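Local coordinates for inactive glucansucrase (Lactobacillus reuteri, PDB 5JBD), which is an inactive member of glycosyl hydrolase family 70, built round a TIM-type barrel and carrying a bound calcium ion, at residues A[484-487]-A[488-492]; A[448-451]-A[452-456]; A[79-82]-A[83-86]; A[32-35]-A[36-39]. All coordinates share one frame; numbering follows the deposited sequence.

In the fold
Along the chain contact 4 comes first, then contacts 3, 2 and 1, in two pairs on opposite sides of the chain's centre. Contacts 4 and 3 lie near the amino terminus, centres about 12 Å apart; contact 3 includes strand 80-81, paired with strand 58-59, both contacts touch helix 126-147, and Tyr85 CE1 packs 3.7 Å from Asn36 CG. Contacts 2 and 1, centres about 10 Å apart, sit on helices 446-455 and 483-496, which flank strand 460-464 in sequence and pack together, Ile486 CD1 3.5 Å from Tyr450 CE2, in the helical layer round the eight parallel strands of the TIM-type barrel. About 66 Å separates the centres of contacts 1 and 3 in this elongated chain.

Contact 1: A[484-487]-A[488-492]; sequences DAIT and TLMRA
Ile486 turns its CG2 methyl onto the sulfur of Met490, with CG2 3.9 Å from SD. The two belong to successive turns of the alpha-helix 483-496, an i to i+4 pair whose side chains cross obliquely. Because chi1 of Ile486 is -60°, CG1 stays beside the backbone N and CG2 is the branch directed along the helix. Met490 CG passes 3.2 Å from Ile486 O, and the chain then bends at chi3 (78°). Long and unbranched, the methionine can follow the helix here and still reach Met651 and Ile686 beyond it.

Leu489 follows the same course over the turn before it: its CG lies 3.4 Å from Ala485 O, while CD1 packs against Ala451 and CB against Leu454 CD1 of helix 446-455. Ala485, buried against Tyr578, has only a methyl to accommodate. Arg491 lays CG alongside Thr487 O at 3.6 Å, a use of its aliphatic part on the exposed side of the helix. The amide of Arg491 bonds that same carbonyl oxygen almost straight (172°). Thr487 hydrogen-bonds through OG1 to Tyr483 O, again one turn back.

Thr488 repeats this habit of helical threonines, hiding its hydroxyl against the backbone and leaving its methyl for apolar neighbours. Asp484 O is held twice, by Thr488 N at 3.0 Å and Thr488 OG1 at 2.6 Å, from opposite faces of its carbonyl plane.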
ATOM      1  N   ASP A 484       9.692  -6.636 -26.026  1.00 26.82           N
ATOM      2  CA  ASP A 484      10.800  -6.437 -26.969  1.00 27.15           C
ATOM      3  C   ASP A 484      11.250  -4.968 -27.000  1.00 26.79           C
ATOM      4  O   ASP A 484      12.454  -4.677 -26.970  1.00 27.13           O
ATOM      5  CB  ASP A 484      10.431  -6.915 -28.378  1.00 28.90           C
ATOM      6  CG  ASP A 484      10.433  -8.434 -28.517  1.00 30.52           C
ATOM      7  OD1 ASP A 484      11.012  -9.144 -27.675  1.00 30.15           O
ATOM      8  OD2 ASP A 484       9.849  -8.915 -29.499  1.00 31.80           O
ATOM      9  N   ALA A 485      10.288  -4.055 -27.039  1.00 25.89           N
ATOM     10  CA  ALA A 485      10.589  -2.633 -27.079  1.00 25.77           C
ATOM     11  C   ALA A 485      11.297  -2.174 -25.823  1.00 24.59           C
ATOM     12  O   ALA A 485      12.349  -1.536 -25.895  1.00 24.74           O
ATOM     13  CB  ALA A 485       9.312  -1.824 -27.272  1.00 25.49           C
ATOM     14  N   ILE A 486      10.734  -2.534 -24.669  1.00 25.60           N
ATOM     15  CA  ILE A 486      11.263  -2.039 -23.392  1.00 24.65           C
ATOM     16  C   ILE A 486      12.661  -2.605 -23.116  1.00 25.42           C
ATOM     17  O   ILE A 486      13.562  -1.842 -22.742  1.00 25.26           O
ATOM     18  CB  ILE A 486      10.289  -2.266 -22.229  1.00 24.10           C
ATOM     19  CG1 ILE A 486       8.966  -1.541 -22.519  1.00 24.45           C
ATOM     20  CG2 ILE A 486      10.896  -1.759 -20.923  1.00 24.37           C
ATOM     21  CD1 ILE A 486       7.816  -1.907 -21.610  1.00 24.09           C
ATOM     22  N   THR A 487      12.859  -3.907 -23.354  1.00 25.40           N
ATOM     23  CA  THR A 487      14.172  -4.540 -23.126  1.00 25.85           C
ATOM     24  C   THR A 487      15.244  -4.056 -24.095  1.00 26.93           C
ATOM     25  O   THR A 487      16.412  -3.903 -23.717  1.00 27.56           O
ATOM     26  CB  THR A 487      14.105  -6.079 -23.114  1.00 26.28           C
ATOM     27  OG1 THR A 487      13.552  -6.569 -24.345  1.00 26.14           O
ATOM     28  CG2 THR A 487      13.270  -6.563 -21.945  1.00 26.23           C
ATOM     29  N   THR A 488      14.861  -3.790 -25.344  1.00 26.98           N
ATOM     30  CA  THR A 488      15.778  -3.132 -26.281  1.00 26.56           C
ATOM     31  C   THR A 488      16.271  -1.784 -25.717  1.00 24.71           C
ATOM     32  O   THR A 488      17.459  -1.491 -25.744  1.00 24.58           O
ATOM     33  CB  THR A 488      15.132  -2.963 -27.675  1.00 27.57           C
ATOM     34  OG1 THR A 488      14.742  -4.244 -28.156  1.00 27.66           O
ATOM     35  CG2 THR A 488      16.106  -2.359 -28.680  1.00 28.79           C
ATOM     36  N   LEU A 489      15.353  -0.992 -25.179  1.00 24.23           N
ATOM     37  CA  LEU A 489      15.717   0.293 -24.581  1.00 23.32           C
ATOM     38  C   LEU A 489      16.577   0.117 -23.314  1.00 23.87           C
ATOM     39  O   LEU A 489      17.517   0.894 -23.074  1.00 24.71           O
ATOM     40  CB  LEU A 489      14.450   1.106 -24.267  1.00 23.37           C
ATOM     41  CG  LEU A 489      13.630   1.562 -25.482  1.00 24.70           C
ATOM     42  CD1 LEU A 489      12.242   2.043 -25.042  1.00 24.41           C
ATOM     43  CD2 LEU A 489      14.380   2.659 -26.240  1.00 24.65           C
ATOM     44  N   MET A 490      16.263  -0.903 -22.516  1.00 25.06           N
ATOM     45  CA  MET A 490      16.995  -1.163 -21.264  1.00 24.44           C
ATOM     46  C   MET A 490      18.463  -1.519 -21.534  1.00 26.07           C
ATOM     47  O   MET A 490      19.366  -0.927 -20.936  1.00 26.02           O
ATOM     48  CB  MET A 490      16.293  -2.256 -20.459  1.00 24.39           C
ATOM     49  CG  MET A 490      14.983  -1.815 -19.831  1.00 23.70           C
ATOM     50  SD  MET A 490      14.047  -3.203 -19.158  1.00 24.44           S
ATOM     51  CE  MET A 490      14.928  -3.499 -17.620  1.00 25.58           C
ATOM     52  N   ARG A 491      18.702  -2.426 -22.487  1.00 26.72           N
ATOM     53  CA  ARG A 491      20.068  -2.815 -22.855  1.00 28.40           C
ATOM     54  C   ARG A 491      20.832  -1.641 -23.473  1.00 27.89           C
ATOM     55  O   ARG A 491      22.008  -1.423 -23.156  1.00 27.29           O
ATOM     56  CB  ARG A 491      20.080  -3.991 -23.840  1.00 30.34           C
ATOM     57  CG  ARG A 491      19.667  -5.331 -23.258  1.00 35.71           C
ATOM     58  CD  ARG A 491      19.595  -6.399 -24.343  1.00 40.45           C
ATOM     59  NE  ARG A 491      18.676  -7.480 -23.967  1.00 47.39           N
ATOM     60  CZ  ARG A 491      19.025  -8.655 -23.431  1.00 51.37           C
ATOM     61  NH1 ARG A 491      20.299  -8.957 -23.193  1.00 54.94           N
ATOM     62  NH2 ARG A 491      18.079  -9.550 -23.124  1.00 51.44           N
ATOM     63  N   ALA A 492      20.171  -0.898 -24.371  1.00 26.95           N
ATOM     64  CA  ALA A 492      20.788   0.278 -24.990  1.00 26.64           C
ATOM     65  C   ALA A 492      21.171   1.351 -23.958  1.00 24.54           C
ATOM     66  O   ALA A 492      22.211   2.011 -24.093  1.00 24.03           O
ATOM     67  CB  ALA A 492      19.871   0.864 -26.067  1.00 27.48           C
TER

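Contact 2: A[448-451]-A[452-456]; sequences AQYA and ILLSN
Tyr450 and Leu454 meet one turn apart on helix 446-455. The leucine brings CD1 to ring atom CD1 of Tyr450 at 4.1 Å, and Leu453 approaches the same ring atom more loosely with its CD2, at 4.4 Å. Both methyls come at the ring obliquely. Leu453 owes its position to a chi1 of -165°, which carries CG away from the backbone N. On the other flank, Ile452 runs CG1 past Ala448 O at 3.5 Å, and its bulk is met by Val541 of strand 537-542. Ala451 faces Val539 of that strand, where a single methyl lets helix and sheet come close.

The backbone bonds are those of a regular alpha-helix. Ile452 N to Ala448 O and Leu453 N to Gln449 O are both 3.0 Å, and Leu454 N to Tyr450 O is 2.8 Å.

Two side chains make polar bonds of different reach. Tyr450 OH extends to Asp467 and to the backbone N of Tyr464; these two hydrogen bonds hold the phenol at its far end, while the leucine methyls only pack beside the ring. Ser455 turns inward instead: with chi1 at 59° its OG drops back to Ala451 O at 2.7 Å, in the carbonyl plane and on a lone pair. Ser455 N bonds Ile452 O at 3.3 Å and gives Ala451 O only a weak bond, bent to 129°. The hydroxyl probably makes up for that weakness, and the buried Ala451 carbonyl takes a short bond from the hydroxyl besides the weak one from the amide.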
ATOM      1  N   ALA A 448       7.232   4.642 -26.332  1.00 24.63           N
ATOM      2  CA  ALA A 448       7.765   6.012 -26.282  1.00 24.39           C
ATOM      3  C   ALA A 448       7.864   6.555 -24.846  1.00 24.14           C
ATOM      4  O   ALA A 448       8.811   7.284 -24.523  1.00 24.10           O
ATOM      5  CB  ALA A 448       6.938   6.949 -27.177  1.00 25.40           C
ATOM      6  N   GLN A 449       6.894   6.232 -23.994  1.00 24.05           N
ATOM      7  CA  GLN A 449       6.972   6.634 -22.599  1.00 23.56           C
ATOM      8  C   GLN A 449       8.260   6.092 -21.987  1.00 24.19           C
ATOM      9  O   GLN A 449       8.995   6.842 -21.334  1.00 22.14           O
ATOM     10  CB  GLN A 449       5.752   6.193 -21.797  1.00 23.83           C
ATOM     11  CG  GLN A 449       4.495   6.977 -22.150  1.00 23.36           C
ATOM     12  CD  GLN A 449       3.295   6.627 -21.289  1.00 22.97           C
ATOM     13  OE1 GLN A 449       3.337   6.753 -20.060  1.00 23.11           O
ATOM     14  NE2 GLN A 449       2.204   6.204 -21.932  1.00 23.03           N
ATOM     15  N   TYR A 450       8.549   4.809 -22.238  1.00 22.81           N
ATOM     16  CA  TYR A 450       9.805   4.207 -21.765  1.00 22.78           C
ATOM     17  C   TYR A 450      11.062   4.776 -22.425  1.00 21.76           C
ATOM     18  O   TYR A 450      12.113   4.879 -21.780  1.00 22.38           O
ATOM     19  CB  TYR A 450       9.781   2.668 -21.904  1.00 22.74           C
ATOM     20  CG  TYR A 450       9.206   1.982 -20.691  1.00 23.21           C
ATOM     21  CD1 TYR A 450       9.982   1.811 -19.543  1.00 22.36           C
ATOM     22  CD2 TYR A 450       7.881   1.525 -20.668  1.00 23.32           C
ATOM     23  CE1 TYR A 450       9.460   1.196 -18.412  1.00 23.79           C
ATOM     24  CE2 TYR A 450       7.351   0.911 -19.536  1.00 24.24           C
ATOM     25  CZ  TYR A 450       8.140   0.746 -18.412  1.00 23.27           C
ATOM     26  OH  TYR A 450       7.635   0.152 -17.277  1.00 23.35           O
ATOM     27  N   ALA A 451      10.981   5.111 -23.709  1.00 21.56           N
ATOM     28  CA  ALA A 451      12.134   5.693 -24.410  1.00 21.30           C
ATOM     29  C   ALA A 451      12.550   7.027 -23.780  1.00 20.55           C
ATOM     30  O   ALA A 451      13.750   7.304 -23.654  1.00 20.37           O
ATOM     31  CB  ALA A 451      11.837   5.881 -25.882  1.00 22.47           C
ATOM     32  N   ILE A 452      11.564   7.826 -23.374  1.00 19.50           N
ATOM     33  CA  ILE A 452      11.813   9.065 -22.644  1.00 20.75           C
ATOM     34  C   ILE A 452      12.364   8.762 -21.247  1.00 21.55           C
ATOM     35  O   ILE A 452      13.423   9.284 -20.864  1.00 20.65           O
ATOM     36  CB  ILE A 452      10.524   9.944 -22.549  1.00 20.85           C
ATOM     37  CG1 ILE A 452      10.092  10.459 -23.934  1.00 22.46           C
ATOM     38  CG2 ILE A 452      10.697  11.092 -21.556  1.00 21.13           C
ATOM     39  CD1 ILE A 452      11.021  11.490 -24.566  1.00 22.52           C
ATOM     40  N   LEU A 453      11.655   7.907 -20.495  1.00 21.44           N
ATOM     41  CA  LEU A 453      12.069   7.549 -19.145  1.00 20.71           C
ATOM     42  C   LEU A 453      13.526   7.046 -19.088  1.00 21.27           C
ATOM     43  O   LEU A 453      14.299   7.462 -18.225  1.00 19.69           O
ATOM     44  CB  LEU A 453      11.152   6.478 -18.542  1.00 22.00           C
ATOM     45  CG  LEU A 453      11.314   6.331 -17.013  1.00 22.94           C
ATOM     46  CD1 LEU A 453      10.404   7.305 -16.289  1.00 22.97           C
ATOM     47  CD2 LEU A 453      11.021   4.907 -16.557  1.00 24.70           C
ATOM     48  N   LEU A 454      13.889   6.168 -20.007  1.00 21.83           N
ATOM     49  CA  LEU A 454      15.190   5.508 -19.961  1.00 22.34           C
ATOM     50  C   LEU A 454      16.348   6.323 -20.539  1.00 22.50           C
ATOM     51  O   LEU A 454      17.507   5.943 -20.364  1.00 21.70           O
ATOM     52  CB  LEU A 454      15.097   4.140 -20.633  1.00 22.56           C
ATOM     53  CG  LEU A 454      14.165   3.154 -19.886  1.00 23.32           C
ATOM     54  CD1 LEU A 454      13.890   1.922 -20.735  1.00 22.55           C
ATOM     55  CD2 LEU A 454      14.740   2.735 -18.537  1.00 23.56           C
ATOM     56  N   SER A 455      16.048   7.404 -21.251  1.00 22.95           N
ATOM     57  CA  SER A 455      17.079   8.314 -21.775  1.00 23.31           C
ATOM     58  C   SER A 455      17.218   9.585 -20.933  1.00 22.35           C
ATOM     59  O   SER A 455      18.182  10.326 -21.116  1.00 21.98           O
ATOM     60  CB  SER A 455      16.794   8.669 -23.243  1.00 23.49           C
ATOM     61  OG  SER A 455      15.531   9.298 -23.406  1.00 23.37           O
ATOM     62  N   ASN A 456      16.278   9.841 -20.017  1.00 20.77           N
ATOM     63  CA  ASN A 456      16.328  11.058 -19.189  1.00 20.87           C
ATOM     64  C   ASN A 456      17.550  11.106 -18.248  1.00 20.63           C
ATOM     65  O   ASN A 456      17.888  10.111 -17.602  1.00 19.78           O
ATOM     66  CB  ASN A 456      15.041  11.207 -18.352  1.00 21.04           C
ATOM     67  CG  ASN A 456      13.930  11.954 -19.082  1.00 20.46           C
ATOM     68  OD1 ASN A 456      14.113  12.524 -20.165  1.00 20.86           O
ATOM     69  ND2 ASN A 456      12.769  11.997 -18.450  1.00 21.05           N
TER

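Contact 3: A[79-82]-A[83-86]; sequences WRPL and LMYI
Met84 folds back over Pro81, its SD 3.7 Å from both CG and CD of the proline ring. A chi3 of 71° bends CE away from a straight chain; the side chain also meets Leu153 of helix 151-162 and Ile140 of helix 126-147. Leu82 and Ile86 run alongside each other in the same direction, with Leu82 CB 4.0 Å from Ile86 CG1. Tyr85 offers its ring edge to Arg80, CE2 standing 4.1 Å from CB, so the arginine contributes its aliphatic base here.

Across the turn the hydrogen bonds are all between backbone atoms. Met84 N meets Pro81 O at 3.2 Å from above the carbonyl plane. Leu82 O accepts two donors: Ile86 N at 2.8 Å, nearly along the C=O axis, and Tyr85 N at 2.9 Å, from above the plane.

The Arg80 guanidinium has two kinds of partner: NH1 hydrogen-bonds Trp79 O at 2.9 Å, and NE forms a salt bridge with Glu141 of helix 126-147.

The i to i+3 bonds of Met84 and Tyr85 mark a 3-10 turn, to which Ile86 adds one i to i+4 bond; it takes the chain off strand 80-81, paired antiparallel with strand 58-59, toward helix 90-101.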
ATOM      1  N   TRP A  79     -23.192 -22.027  26.432  1.00 34.27           N
ATOM      2  CA  TRP A  79     -23.239 -20.587  26.337  1.00 33.99           C
ATOM      3  C   TRP A  79     -24.407 -20.168  25.448  1.00 33.05           C
ATOM      4  O   TRP A  79     -24.873 -20.943  24.616  1.00 33.11           O
ATOM      5  CB  TRP A  79     -21.909 -20.052  25.813  1.00 34.79           C
ATOM      6  CG  TRP A  79     -20.793 -20.200  26.804  1.00 36.14           C
ATOM      7  CD1 TRP A  79     -20.351 -21.365  27.386  1.00 36.98           C
ATOM      8  CD2 TRP A  79     -19.979 -19.159  27.341  1.00 35.77           C
ATOM      9  NE1 TRP A  79     -19.320 -21.104  28.245  1.00 37.21           N
ATOM     10  CE2 TRP A  79     -19.074 -19.760  28.245  1.00 36.57           C
ATOM     11  CE3 TRP A  79     -19.934 -17.777  27.164  1.00 34.55           C
ATOM     12  CZ2 TRP A  79     -18.135 -19.023  28.961  1.00 37.07           C
ATOM     13  CZ3 TRP A  79     -19.007 -17.052  27.868  1.00 34.88           C
ATOM     14  CH2 TRP A  79     -18.104 -17.671  28.745  1.00 35.51           C
ATOM     15  N   ARG A  80     -24.892 -18.949  25.662  1.00 32.38           N
ATOM     16  CA  ARG A  80     -25.980 -18.388  24.887  1.00 32.06           C
ATOM     17  C   ARG A  80     -25.643 -16.969  24.456  1.00 31.52           C
ATOM     18  O   ARG A  80     -24.886 -16.274  25.137  1.00 29.98           O
ATOM     19  CB  ARG A  80     -27.286 -18.387  25.697  1.00 33.56           C
ATOM     20  CG  ARG A  80     -27.810 -19.753  26.118  1.00 33.72           C
ATOM     21  CD  ARG A  80     -28.257 -20.585  24.928  1.00 33.86           C
ATOM     22  NE  ARG A  80     -28.791 -21.892  25.301  1.00 34.34           N
ATOM     23  CZ  ARG A  80     -28.084 -23.021  25.422  1.00 34.27           C
ATOM     24  NH1 ARG A  80     -26.767 -23.057  25.217  1.00 34.22           N
ATOM     25  NH2 ARG A  80     -28.707 -24.140  25.766  1.00 35.46           N
ATOM     26  N   PRO A  81     -26.195 -16.533  23.307  1.00 31.40           N
ATOM     27  CA  PRO A  81     -25.979 -15.176  22.841  1.00 31.10           C
ATOM     28  C   PRO A  81     -26.703 -14.169  23.726  1.00 31.19           C
ATOM     29  O   PRO A  81     -27.870 -14.396  24.122  1.00 30.54           O
ATOM     30  CB  PRO A  81     -26.572 -15.196  21.432  1.00 31.03           C
ATOM     31  CG  PRO A  81     -27.634 -16.227  21.501  1.00 32.01           C
ATOM     32  CD  PRO A  81     -27.088 -17.285  22.399  1.00 32.05           C
ATOM     33  N   LEU A  82     -26.013 -13.077  24.038  1.00 30.54           N
ATOM     34  CA  LEU A  82     -26.582 -12.004  24.856  1.00 30.69           C
ATOM     35  C   LEU A  82     -27.868 -11.424  24.241  1.00 31.86           C
ATOM     36  O   LEU A  82     -28.783 -11.024  24.977  1.00 31.77           O
ATOM     37  CB  LEU A  82     -25.537 -10.915  25.128  1.00 30.13           C
ATOM     38  CG  LEU A  82     -24.448 -11.255  26.161  1.00 30.22           C
ATOM     39  CD1 LEU A  82     -23.232 -10.341  26.048  1.00 30.15           C
ATOM     40  CD2 LEU A  82     -25.017 -11.209  27.568  1.00 31.01           C
ATOM     41  N   LEU A  83     -27.968 -11.431  22.906  1.00 32.12           N
ATOM     42  CA  LEU A  83     -29.148 -10.889  22.207  1.00 32.85           C
ATOM     43  C   LEU A  83     -30.452 -11.650  22.400  1.00 34.16           C
ATOM     44  O   LEU A  83     -31.498 -11.157  21.976  1.00 35.19           O
ATOM     45  CB  LEU A  83     -28.873 -10.716  20.699  1.00 32.70           C
ATOM     46  CG  LEU A  83     -28.126  -9.425  20.372  1.00 32.35           C
ATOM     47  CD1 LEU A  83     -27.491  -9.523  18.986  1.00 32.18           C
ATOM     48  CD2 LEU A  83     -29.022  -8.195  20.506  1.00 32.98           C
ATOM     49  N   MET A  84     -30.403 -12.838  23.004  1.00 34.25           N
ATOM     50  CA  MET A  84     -31.615 -13.516  23.499  1.00 35.44           C
ATOM     51  C   MET A  84     -32.201 -12.870  24.763  1.00 35.80           C
ATOM     52  O   MET A  84     -33.380 -13.112  25.076  1.00 35.69           O
ATOM     53  CB  MET A  84     -31.319 -14.986  23.845  1.00 35.74           C
ATOM     54  CG  MET A  84     -31.296 -15.914  22.659  1.00 35.78           C
ATOM     55  SD  MET A  84     -30.670 -17.525  23.137  1.00 34.68           S
ATOM     56  CE  MET A  84     -32.023 -18.173  24.119  1.00 35.66           C
ATOM     57  N   TYR A  85     -31.362 -12.128  25.503  1.00 35.04           N
ATOM     58  CA  TYR A  85     -31.703 -11.578  26.827  1.00 35.26           C
ATOM     59  C   TYR A  85     -31.647 -10.052  26.948  1.00 36.12           C
ATOM     60  O   TYR A  85     -32.384  -9.493  27.764  1.00 36.20           O
ATOM     61  CB  TYR A  85     -30.748 -12.143  27.886  1.00 35.15           C
ATOM     62  CG  TYR A  85     -30.787 -13.647  28.038  1.00 34.77           C
ATOM     63  CD1 TYR A  85     -31.657 -14.266  28.933  1.00 35.33           C
ATOM     64  CD2 TYR A  85     -29.926 -14.454  27.305  1.00 34.18           C
ATOM     65  CE1 TYR A  85     -31.666 -15.649  29.080  1.00 35.59           C
ATOM     66  CE2 TYR A  85     -29.931 -15.841  27.441  1.00 34.34           C
ATOM     67  CZ  TYR A  85     -30.799 -16.432  28.331  1.00 34.58           C
ATOM     68  OH  TYR A  85     -30.832 -17.805  28.462  1.00 34.88           O
ATOM     69  N   ILE A  86     -30.749  -9.388  26.202  1.00 34.78           N
ATOM     70  CA  ILE A  86     -30.566  -7.933  26.286  1.00 35.34           C
ATOM     71  C   ILE A  86     -30.499  -7.283  24.909  1.00 36.03           C
ATOM     72  O   ILE A  86     -30.071  -7.907  23.932  1.00 35.03           O
ATOM     73  CB  ILE A  86     -29.299  -7.539  27.086  1.00 35.08           C
ATOM     74  CG1 ILE A  86     -28.017  -8.097  26.452  1.00 33.99           C
ATOM     75  CG2 ILE A  86     -29.409  -8.027  28.522  1.00 35.39           C
ATOM     76  CD1 ILE A  86     -26.751  -7.548  27.068  1.00 33.78           C
TER

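Contact 4: A[32-35]-A[36-39]; sequences GTWE and NMAF
With chi1 of 68° at Trp34 and 75° at Met37, each CG lies between its own backbone N and carbonyl carbon, and the two side chains rise on the same side of a short 3-10 turn. The thioether thereby arrives at the indole's rim: SD is 3.8 Å from CE3 and 5.1 Å from the centroid of the six-membered ring, 82° off its normal. This is a Met-aromatic contact made at the edge, in the ring plane.

One face of the same indole is occupied by Glu35, whose CG sits 3.6 Å above the plane, over the ring centre. From there the extended chain carries OE2 to Gly32 N at 3.1 Å, so the glutamate serves with both its methylene and its carboxylate. Trp34 NE1 bonds Gly30 O, which, with Glu35 on one face, restricts the rotation of the ring.

The turn itself rests on i to i+3 bonds, Asn36 N to Thr33 O and Met37 N to Trp34 O, both 3.0 Å and both met from above the carbonyl plane. Asn36 brings its side chain close to Thr33 O, with CG 3.2 Å away, and passes ND2 to Gln134 of helix 126-147.

Edge hydrogens of an indole are slightly positive, and a sulfur lying in their plane probably gains a weak electrostatic attraction beside its dispersion contact, which would suit a methionine left exposed at the surface.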
ATOM      1  N   GLY A  32     -36.279 -21.714  38.422  1.00 47.78           N
ATOM      2  CA  GLY A  32     -37.102 -20.690  37.773  1.00 47.45           C
ATOM      3  C   GLY A  32     -36.320 -19.711  36.905  1.00 45.96           C
ATOM      4  O   GLY A  32     -35.133 -19.919  36.620  1.00 44.20           O
ATOM      5  N   THR A  33     -37.000 -18.627  36.524  1.00 46.92           N
ATOM      6  CA  THR A  33     -36.465 -17.582  35.623  1.00 47.08           C
ATOM      7  C   THR A  33     -35.220 -16.868  36.125  1.00 44.83           C
ATOM      8  O   THR A  33     -34.468 -16.337  35.327  1.00 44.82           O
ATOM      9  CB  THR A  33     -37.527 -16.504  35.329  1.00 49.09           C
ATOM     10  OG1 THR A  33     -38.098 -16.053  36.566  1.00 52.58           O
ATOM     11  CG2 THR A  33     -38.628 -17.065  34.431  1.00 49.79           C
ATOM     12  N   TRP A  34     -34.994 -16.850  37.439  1.00 44.33           N
ATOM     13  CA  TRP A  34     -33.736 -16.310  38.000  1.00 43.54           C
ATOM     14  C   TRP A  34     -32.468 -16.967  37.426  1.00 41.52           C
ATOM     15  O   TRP A  34     -31.401 -16.357  37.445  1.00 41.12           O
ATOM     16  CB  TRP A  34     -33.719 -16.401  39.537  1.00 43.81           C
ATOM     17  CG  TRP A  34     -33.657 -17.783  40.067  1.00 43.97           C
ATOM     18  CD1 TRP A  34     -34.710 -18.563  40.433  1.00 44.35           C
ATOM     19  CD2 TRP A  34     -32.475 -18.563  40.295  1.00 43.62           C
ATOM     20  NE1 TRP A  34     -34.261 -19.781  40.869  1.00 44.96           N
ATOM     21  CE2 TRP A  34     -32.893 -19.810  40.794  1.00 43.73           C
ATOM     22  CE3 TRP A  34     -31.101 -18.330  40.117  1.00 42.60           C
ATOM     23  CZ2 TRP A  34     -31.993 -20.831  41.125  1.00 43.61           C
ATOM     24  CZ3 TRP A  34     -30.195 -19.357  40.446  1.00 42.46           C
ATOM     25  CH2 TRP A  34     -30.653 -20.585  40.948  1.00 42.74           C
ATOM     26  N   GLU A  35     -32.603 -18.195  36.925  1.00 40.74           N
ATOM     27  CA  GLU A  35     -31.492 -18.930  36.305  1.00 39.84           C
ATOM     28  C   GLU A  35     -30.998 -18.297  34.987  1.00 38.21           C
ATOM     29  O   GLU A  35     -29.932 -18.661  34.484  1.00 38.34           O
ATOM     30  CB  GLU A  35     -31.865 -20.416  36.111  1.00 39.92           C
ATOM     31  CG  GLU A  35     -32.188 -21.133  37.426  1.00 40.96           C
ATOM     32  CD  GLU A  35     -32.475 -22.615  37.274  1.00 40.96           C
ATOM     33  OE1 GLU A  35     -31.641 -23.327  36.684  1.00 40.28           O
ATOM     34  OE2 GLU A  35     -33.520 -23.069  37.781  1.00 41.57           O
ATOM     35  N   ASN A  36     -31.740 -17.327  34.451  1.00 38.44           N
ATOM     36  CA  ASN A  36     -31.215 -16.441  33.385  1.00 37.16           C
ATOM     37  C   ASN A  36     -29.987 -15.624  33.809  1.00 36.78           C
ATOM     38  O   ASN A  36     -29.246 -15.135  32.960  1.00 35.63           O
ATOM     39  CB  ASN A  36     -32.294 -15.467  32.914  1.00 37.31           C
ATOM     40  CG  ASN A  36     -33.497 -16.159  32.300  1.00 37.77           C
ATOM     41  OD1 ASN A  36     -33.500 -17.357  32.051  1.00 37.34           O
ATOM     42  ND2 ASN A  36     -34.540 -15.386  32.064  1.00 38.27           N
ATOM     43  N   MET A  37     -29.780 -15.438  35.112  1.00 38.13           N
ATOM     44  CA  MET A  37     -28.598 -14.718  35.611  1.00 39.37           C
ATOM     45  C   MET A  37     -27.298 -15.374  35.156  1.00 38.00           C
ATOM     46  O   MET A  37     -27.252 -16.597  34.948  1.00 37.57           O
ATOM     47  CB  MET A  37     -28.615 -14.622  37.152  1.00 42.28           C
ATOM     48  CG  MET A  37     -28.271 -15.909  37.888  1.00 45.28           C
ATOM     49  SD  MET A  37     -28.307 -15.732  39.692  1.00 48.93           S
ATOM     50  CE  MET A  37     -26.694 -14.992  39.954  1.00 50.04           C
ATOM     51  N   ALA A  38     -26.245 -14.570  35.023  1.00 36.26           N
ATOM     52  CA  ALA A  38     -24.924 -15.097  34.696  1.00 36.54           C
ATOM     53  C   ALA A  38     -24.531 -16.151  35.711  1.00 37.20           C
ATOM     54  O   ALA A  38     -24.857 -16.025  36.899  1.00 38.62           O
ATOM     55  CB  ALA A  38     -23.874 -13.987  34.653  1.00 36.12           C
ATOM     56  N   PHE A  39     -23.875 -17.211  35.247  1.00 37.09           N
ATOM     57  CA  PHE A  39     -23.440 -18.289  36.145  1.00 38.93           C
ATOM     58  C   PHE A  39     -22.452 -17.739  37.182  1.00 38.84           C
ATOM     59  O   PHE A  39     -22.496 -18.120  38.340  1.00 38.24           O
ATOM     60  CB  PHE A  39     -22.814 -19.445  35.352  1.00 38.88           C
ATOM     61  CG  PHE A  39     -22.194 -20.511  36.214  1.00 39.95           C
ATOM     62  CD1 PHE A  39     -22.988 -21.463  36.836  1.00 41.26           C
ATOM     63  CD2 PHE A  39     -20.813 -20.562  36.402  1.00 40.34           C
ATOM     64  CE1 PHE A  39     -22.421 -22.448  37.636  1.00 42.15           C
ATOM     65  CE2 PHE A  39     -20.242 -21.537  37.200  1.00 41.61           C
ATOM     66  CZ  PHE A  39     -21.045 -22.487  37.811  1.00 41.15           C
TER